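Local coordinates for rhusiopathiae surface protein B (Erysipelothrix rhusiopathiae, PDB 3V10) that probably binds host collagen as a cell-wall-anchored surface adhesin, of which this chain is the two-domain collagen-binding region, at residues A[63-75]-A[86-99]. Numbering follows the deposited sequence.
Sequences LRSLRAMGSKMPV and TLGELTFNGSHIHF
M73 and L90 sit in the middle of the antiparallel ladder between strands 71-75 and 86-93, a hairpin of the Ig-like domain whose short segments run with N-to-C directions 156° apart. They form a hydrogen-bonded pair, with N-H···O bonds in both directions, L90 N reaching M73 O at 2.8 Å in an almost straight bond. A bulge breaks each end of the ladder: G70 N and, weakly, S71 N turn to F92 O (a G1 bulge), while L87 N and G88 N share V75 O (a classic bulge). Beyond the ladder, S65 N donates to G94 O (2.8 Å) from above the carbonyl plane, and S95 OG donates to L63 O at 2.7 Å. A water bridges the segments, accepting from G94 N and donating to R67 O.

On the face with S71, M73, V75 and L90, the F92 ring is met from two directions. R67 CG sits over one side, 4.3 Å from the centroid, a CH-pi contact reached by a chain bent at chi2 (-60°) and chi3 (-56°); M73 CB meets the ring edge in plane. M73 CE lies 3.6 Å from L90 CD1. V75 CG2 touches both L90 CG and F99 CE2, each at 3.9 Å, with I314 of the parallel strand 311-315 touching both V75 and F99. On the other face, the K72 methylenes run alongside T91.

S65 OG, 3.4 Å from F92 CD1, accepts from R67 N in an ST turn. Backbone bonds thus set the register, while the face of V75, L90 and F92 is largely apolar and buried, though it includes S71, and K72, E89 and T91, with P74, make the other more polar and exposed.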
# COMPACT_ATOMS: atom_id res chain seq x y z
N LEU A 63 -4.04 0.17 -13.35
CA LEU A 63 -3.73 0.93 -12.14
C LEU A 63 -5.04 1.56 -11.69
O LEU A 63 -5.84 1.99 -12.52
CB LEU A 63 -2.70 2.02 -12.43
CG LEU A 63 -1.24 1.59 -12.30
CD1 LEU A 63 -0.93 0.55 -13.36
CD2 LEU A 63 -0.34 2.81 -12.46
N ARG A 64 -5.26 1.60 -10.39
CA ARG A 64 -6.48 2.17 -9.85
C ARG A 64 -6.24 2.79 -8.48
O ARG A 64 -5.20 2.55 -7.84
CB ARG A 64 -7.57 1.09 -9.74
CG ARG A 64 -7.30 0.03 -8.68
CD ARG A 64 -8.53 -0.85 -8.48
NE ARG A 64 -8.44 -1.66 -7.26
CZ ARG A 64 -7.54 -2.63 -7.08
NH1 ARG A 64 -7.53 -3.32 -5.95
NH2 ARG A 64 -6.66 -2.91 -8.03
N SER A 65 -7.18 3.61 -8.03
CA SER A 65 -7.07 4.24 -6.73
C SER A 65 -7.23 3.15 -5.67
O SER A 65 -7.80 2.10 -5.94
CB SER A 65 -8.17 5.30 -6.56
OG SER A 65 -8.32 5.69 -5.21
N LEU A 66 -6.71 3.39 -4.47
CA LEU A 66 -6.85 2.41 -3.39
C LEU A 66 -8.23 2.53 -2.75
O LEU A 66 -8.66 1.66 -1.99
CB LEU A 66 -5.80 2.65 -2.29
CG LEU A 66 -4.37 2.17 -2.47
CD1 LEU A 66 -3.75 2.77 -3.73
CD2 LEU A 66 -3.57 2.58 -1.23
N ARG A 67 -8.91 3.63 -3.05
CA ARG A 67 -10.22 3.91 -2.49
C ARG A 67 -11.38 3.21 -3.20
O ARG A 67 -11.26 2.80 -4.36
CB ARG A 67 -10.47 5.42 -2.50
CG ARG A 67 -9.36 6.28 -1.89
CD ARG A 67 -9.10 5.92 -0.43
NE ARG A 67 -10.30 6.03 0.39
CZ ARG A 67 -10.83 7.18 0.80
NH1 ARG A 67 -10.26 8.33 0.48
NH2 ARG A 67 -11.94 7.17 1.54
N ALA A 68 -12.50 3.08 -2.50
CA ALA A 68 -13.70 2.48 -3.09
C ALA A 68 -14.22 3.45 -4.14
O ALA A 68 -13.99 4.66 -4.04
CB ALA A 68 -14.76 2.26 -2.02
N MET A 69 -14.92 2.94 -5.15
CA MET A 69 -15.47 3.81 -6.20
C MET A 69 -16.41 4.82 -5.54
O MET A 69 -17.18 4.47 -4.65
CB MET A 69 -16.23 2.96 -7.25
CG MET A 69 -16.89 3.75 -8.40
SD MET A 69 -17.55 2.69 -9.76
CE MET A 69 -19.12 2.16 -9.09
N GLY A 70 -16.32 6.08 -5.97
CA GLY A 70 -17.17 7.11 -5.40
C GLY A 70 -16.66 7.76 -4.12
O GLY A 70 -17.35 8.60 -3.55
N SER A 71 -15.47 7.39 -3.67
CA SER A 71 -14.92 7.98 -2.45
C SER A 71 -14.58 9.45 -2.69
O SER A 71 -14.15 9.81 -3.78
CB SER A 71 -13.67 7.21 -2.01
OG SER A 71 -14.00 5.88 -1.65
N LYS A 72 -14.77 10.28 -1.67
CA LYS A 72 -14.49 11.71 -1.79
C LYS A 72 -13.47 12.20 -0.76
O LYS A 72 -13.43 11.70 0.37
CB LYS A 72 -15.77 12.53 -1.63
CG LYS A 72 -16.61 12.68 -2.89
CD LYS A 72 -17.31 11.40 -3.27
CE LYS A 72 -18.40 11.67 -4.29
NZ LYS A 72 -19.12 10.43 -4.67
N MET A 73 -12.68 13.18 -1.15
CA MET A 73 -11.67 13.77 -0.27
C MET A 73 -11.66 15.27 -0.51
O MET A 73 -11.59 15.73 -1.65
CB MET A 73 -10.28 13.18 -0.56
CG MET A 73 -9.16 13.77 0.29
SD MET A 73 -7.50 13.11 -0.03
CE MET A 73 -6.86 14.30 -1.16
N PRO A 74 -11.74 16.07 0.56
CA PRO A 74 -11.72 17.52 0.35
C PRO A 74 -10.31 18.01 0.05
O PRO A 74 -9.33 17.39 0.46
CB PRO A 74 -12.25 18.07 1.67
CG PRO A 74 -11.71 17.08 2.66
CD PRO A 74 -11.96 15.75 1.98
N VAL A 75 -10.21 19.12 -0.69
CA VAL A 75 -8.91 19.70 -0.97
C VAL A 75 -8.99 21.08 -0.34
O VAL A 75 -9.77 21.93 -0.77
CB VAL A 75 -8.66 19.83 -2.48
CG1 VAL A 75 -7.25 20.34 -2.71
CG2 VAL A 75 -8.83 18.48 -3.15
N THR A 86 -12.31 25.01 2.07
CA THR A 86 -12.45 23.95 1.09
C THR A 86 -12.56 24.56 -0.30
O THR A 86 -13.55 25.21 -0.64
CB THR A 86 -13.70 23.10 1.38
OG1 THR A 86 -13.64 22.63 2.73
CG2 THR A 86 -13.77 21.91 0.44
N LEU A 87 -11.52 24.34 -1.10
CA LEU A 87 -11.45 24.88 -2.46
C LEU A 87 -11.71 23.84 -3.53
O LEU A 87 -12.05 24.18 -4.66
CB LEU A 87 -10.09 25.52 -2.70
CG LEU A 87 -9.94 27.00 -2.32
CD1 LEU A 87 -10.59 27.87 -3.36
CD2 LEU A 87 -10.57 27.22 -0.99
N GLY A 88 -11.54 22.57 -3.19
CA GLY A 88 -11.75 21.54 -4.18
C GLY A 88 -12.21 20.24 -3.57
O GLY A 88 -12.25 20.08 -2.35
N GLU A 89 -12.54 19.30 -4.44
CA GLU A 89 -13.00 17.99 -4.01
C GLU A 89 -12.50 16.94 -4.98
O GLU A 89 -12.64 17.09 -6.20
CB GLU A 89 -14.53 17.99 -3.96
CG GLU A 89 -15.17 16.70 -3.53
CD GLU A 89 -16.67 16.85 -3.39
OE1 GLU A 89 -17.10 17.69 -2.58
OE2 GLU A 89 -17.41 16.14 -4.09
N LEU A 90 -11.89 15.89 -4.45
CA LEU A 90 -11.39 14.80 -5.27
C LEU A 90 -12.30 13.59 -5.13
O LEU A 90 -12.63 13.18 -4.01
CB LEU A 90 -9.98 14.38 -4.85
CG LEU A 90 -8.79 15.20 -5.34
CD1 LEU A 90 -7.53 14.71 -4.64
CD2 LEU A 90 -8.65 15.07 -6.85
N THR A 91 -12.70 13.03 -6.26
CA THR A 91 -13.54 11.84 -6.25
C THR A 91 -12.75 10.72 -6.90
O THR A 91 -12.28 10.84 -8.03
CB THR A 91 -14.86 12.07 -7.02
OG1 THR A 91 -15.62 13.10 -6.38
CG2 THR A 91 -15.68 10.77 -7.05
N PHE A 92 -12.59 9.62 -6.16
CA PHE A 92 -11.83 8.48 -6.66
C PHE A 92 -12.78 7.45 -7.25
O PHE A 92 -13.60 6.87 -6.54
CB PHE A 92 -11.02 7.88 -5.50
CG PHE A 92 -10.10 8.87 -4.83
CD1 PHE A 92 -8.80 9.04 -5.27
CD2 PHE A 92 -10.57 9.68 -3.80
CE1 PHE A 92 -7.97 10.01 -4.70
CE2 PHE A 92 -9.75 10.64 -3.23
CZ PHE A 92 -8.45 10.81 -3.68
N ASN A 93 -12.65 7.23 -8.56
CA ASN A 93 -13.51 6.29 -9.28
C ASN A 93 -12.68 5.23 -10.02
O ASN A 93 -12.63 5.22 -11.25
CB ASN A 93 -14.37 7.06 -10.29
CG ASN A 93 -15.32 8.04 -9.61
OD1 ASN A 93 -15.51 9.16 -10.09
ND2 ASN A 93 -15.93 7.63 -8.51
N GLY A 94 -12.03 4.35 -9.26
CA GLY A 94 -11.22 3.31 -9.86
C GLY A 94 -9.98 3.87 -10.54
O GLY A 94 -9.11 4.46 -9.88
N SER A 95 -9.91 3.70 -11.85
CA SER A 95 -8.77 4.21 -12.62
C SER A 95 -9.02 5.68 -12.99
O SER A 95 -8.15 6.34 -13.56
CB SER A 95 -8.59 3.39 -13.91
OG SER A 95 -8.30 2.03 -13.62
N HIS A 96 -10.20 6.18 -12.65
CA HIS A 96 -10.55 7.57 -12.95
C HIS A 96 -10.62 8.41 -11.68
O HIS A 96 -11.29 8.03 -10.73
CB HIS A 96 -11.92 7.63 -13.64
CG HIS A 96 -11.97 6.93 -14.96
ND1 HIS A 96 -11.41 7.46 -16.11
CD2 HIS A 96 -12.52 5.75 -15.33
CE1 HIS A 96 -11.61 6.64 -17.12
NE2 HIS A 96 -12.29 5.59 -16.67
N ILE A 97 -9.93 9.54 -11.68
CA ILE A 97 -9.93 10.45 -10.53
C ILE A 97 -10.46 11.80 -11.01
O ILE A 97 -9.95 12.36 -11.98
CB ILE A 97 -8.51 10.65 -9.97
CG1 ILE A 97 -7.79 9.30 -9.85
CG2 ILE A 97 -8.58 11.34 -8.62
CD1 ILE A 97 -8.46 8.34 -8.91
N HIS A 98 -11.48 12.30 -10.32
CA HIS A 98 -12.12 13.56 -10.68
C HIS A 98 -11.80 14.67 -9.69
O HIS A 98 -11.87 14.48 -8.48
CB HIS A 98 -13.65 13.33 -10.72
CG HIS A 98 -14.45 14.52 -11.18
ND1 HIS A 98 -14.53 14.90 -12.50
CD2 HIS A 98 -15.25 15.37 -10.49
CE1 HIS A 98 -15.34 15.94 -12.61
NE2 HIS A 98 -15.79 16.24 -11.41
N PHE A 99 -11.42 15.83 -10.21
CA PHE A 99 -11.16 16.98 -9.35
C PHE A 99 -12.14 18.07 -9.72
O PHE A 99 -12.30 18.39 -10.90
CB PHE A 99 -9.73 17.50 -9.52
CG PHE A 99 -9.46 18.77 -8.75
CD1 PHE A 99 -9.84 20.01 -9.26
CD2 PHE A 99 -8.86 18.72 -7.50
CE1 PHE A 99 -9.64 21.17 -8.53
CE2 PHE A 99 -8.65 19.89 -6.75
CZ PHE A 99 -9.04 21.12 -7.27
O HOH W 1 -11.72 4.56 -6.40